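PDB 5HLI: MarR family transcriptional regulator from Staphylococcus epidermidis, which senses oxidation through disulfide formation between its two subunits and, as a MarR-type transcription factor, probably binds operator DNA as a dimer to regulate genes. Local coordinates for the interface of chains A and B. Sequence-based numbering; all coordinates share one arbitrary frame. Chains: chain A/B, MarR family transcriptional regulator.

The interface of chains A and B. Residues chain A 15-16, 139, 142-143; chain B 22, 26, 119-121.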
loop_
_atom_site.group_PDB
_atom_site.type_symbol
_atom_site.label_atom_id
_atom_site.label_comp_id
_atom_site.label_asym_id
_atom_site.label_seq_id
_atom_site.Cartn_x
_atom_site.Cartn_y
_atom_site.Cartn_z
ATOM N N LEU A 15 -3.848 -2.823 14.436
ATOM C CA LEU A 15 -2.950 -3.695 13.684
ATOM C C LEU A 15 -3.050 -3.429 12.186
ATOM O O LEU A 15 -2.036 -3.443 11.480
ATOM C CB LEU A 15 -3.250 -5.164 13.989
ATOM C CG LEU A 15 -2.339 -6.175 13.280
ATOM C CD1 LEU A 15 -0.872 -5.821 13.479
ATOM C CD2 LEU A 15 -2.608 -7.594 13.755
ATOM N N CYS A 16 -4.263 -3.179 11.686
ATOM C CA CYS A 16 -4.424 -2.852 10.274
ATOM C C CYS A 16 -3.858 -1.475 9.954
ATOM O O CYS A 16 -3.335 -1.261 8.855
ATOM C CB CYS A 16 -5.901 -2.928 9.883
ATOM S SG CYS A 16 -6.621 -4.582 10.030
ATOM N N LEU A 139 -3.636 -10.786 5.018
ATOM C CA LEU A 139 -4.248 -9.539 4.571
ATOM C C LEU A 139 -4.538 -9.575 3.076
ATOM O O LEU A 139 -5.586 -9.095 2.631
ATOM C CB LEU A 139 -3.351 -8.354 4.926
ATOM C CG LEU A 139 -3.321 -7.992 6.414
ATOM C CD1 LEU A 139 -2.275 -6.932 6.694
ATOM C CD2 LEU A 139 -4.695 -7.525 6.874
ATOM N N THR A 142 -7.728 -11.718 2.954
ATOM C CA THR A 142 -8.891 -11.127 3.612
ATOM C C THR A 142 -9.363 -9.873 2.884
ATOM O O THR A 142 -10.556 -9.727 2.595
ATOM C CB THR A 142 -8.566 -10.807 5.073
ATOM O OG1 THR A 142 -8.268 -12.019 5.777
ATOM C CG2 THR A 142 -9.744 -10.115 5.745
ATOM N N LEU A 143 -8.439 -8.957 2.580
ATOM C CA LEU A 143 -8.828 -7.703 1.942
ATOM C C LEU A 143 -9.452 -7.949 0.573
ATOM O O LEU A 143 -10.428 -7.288 0.202
ATOM C CB LEU A 143 -7.623 -6.773 1.828
ATOM C CG LEU A 143 -7.024 -6.326 3.163
ATOM C CD1 LEU A 143 -5.746 -5.530 2.945
ATOM C CD2 LEU A 143 -8.035 -5.521 3.969
ATOM N N VAL B 22 -0.597 -5.524 -0.662
ATOM C CA VAL B 22 -1.453 -5.114 0.447
ATOM C C VAL B 22 -1.657 -3.605 0.454
ATOM O O VAL B 22 -2.744 -3.123 0.797
ATOM C CB VAL B 22 -0.863 -5.628 1.777
ATOM C CG1 VAL B 22 -1.478 -4.913 2.963
ATOM C CG2 VAL B 22 -1.081 -7.128 1.899
ATOM N N PHE B 26 -5.387 -2.239 0.723
ATOM C CA PHE B 26 -5.768 -1.407 1.857
ATOM C C PHE B 26 -6.433 -0.115 1.389
ATOM O O PHE B 26 -7.462 0.293 1.928
ATOM C CB PHE B 26 -4.547 -1.086 2.722
ATOM C CG PHE B 26 -4.436 -1.938 3.953
ATOM C CD1 PHE B 26 -5.553 -2.215 4.723
ATOM C CD2 PHE B 26 -3.215 -2.464 4.340
ATOM C CE1 PHE B 26 -5.455 -2.998 5.857
ATOM C CE2 PHE B 26 -3.109 -3.249 5.473
ATOM C CZ PHE B 26 -4.231 -3.517 6.233
ATOM N N CYS B 119 -10.978 -5.918 8.571
ATOM C CA CYS B 119 -9.730 -6.057 7.824
ATOM C C CYS B 119 -8.927 -7.287 8.235
ATOM O O CYS B 119 -8.031 -7.704 7.493
ATOM C CB CYS B 119 -8.878 -4.795 7.993
ATOM S SG CYS B 119 -8.610 -4.299 9.718
ATOM N N LEU B 120 -9.227 -7.879 9.389
ATOM C CA LEU B 120 -8.577 -9.097 9.838
ATOM C C LEU B 120 -9.621 -10.159 10.153
ATOM O O LEU B 120 -10.699 -9.838 10.667
ATOM C CB LEU B 120 -7.716 -8.835 11.082
ATOM C CG LEU B 120 -6.368 -8.159 10.839
ATOM C CD1 LEU B 120 -5.813 -7.619 12.143
ATOM C CD2 LEU B 120 -5.392 -9.136 10.199
ATOM N N PRO B 121 -9.337 -11.424 9.853
ATOM C CA PRO B 121 -10.281 -12.490 10.200
ATOM C C PRO B 121 -10.360 -12.689 11.705
ATOM O O PRO B 121 -9.380 -12.511 12.434
ATOM C CB PRO B 121 -9.696 -13.724 9.505
ATOM C CG PRO B 121 -8.234 -13.430 9.401
ATOM C CD PRO B 121 -8.133 -11.944 9.181
#
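A:Cys16 and B:Cys119 are joined by an intersubunit disulfide, SG to SG 2.0 Å, a covalent tie between the subunits that is probably the redox switch of AbfR. The two halves come from different settings: A:Cys16 lies on helix 2-36, whereas B:Cys119 sits in the loop after the helix that spans 103-117 in chain A. B:Cys119 turns its SG into the crowded position between its backbone N and carbonyl carbon (chi1 52°), pointing the sulfur at the helix of the other chain. B:Leu120 covers the bridge from one side, its CG 3.7 Å from A:Cys16 SG. Its branches then part: CD1 reaches A:Leu15 CD2, the two side chains crossing at about a right angle, while CD2 turns to A:Leu139 CD2 at 3.8 Å.

A:Leu139 rises from helix 126-147 between the disulfide loop and the partner's long helix 2-34. Its CB faces the methyl CG2 of B:Val22. A chi1 of -73° sets CG anti to the carbonyl carbon and carries the branched tip toward chain B, where CD1 touches B:Phe26 CZ at 4.0 Å and CD2 lies 3.4 Å from the carbonyl O of B:Cys119. One turn on, A:Leu143 lays its CD1 over the centre of the B:Phe26 ring in a CH-pi contact, 3.8 Å from the centroid. The far end of that ring, CZ, meets the backbone O of A:Cys16, and CE1 approaches the CB of A:Cys16, bringing the aromatic residue against the helix turn that bears the disulfide. Apolar side chains thus pack beside the covalent link. At the other end of the patch, A:Thr142 lies against the loop with both branches, its methyl CG2 toward B:Cys119 O and its hydroxyl OG1 toward B:Pro121 CD, 3.4 Å away.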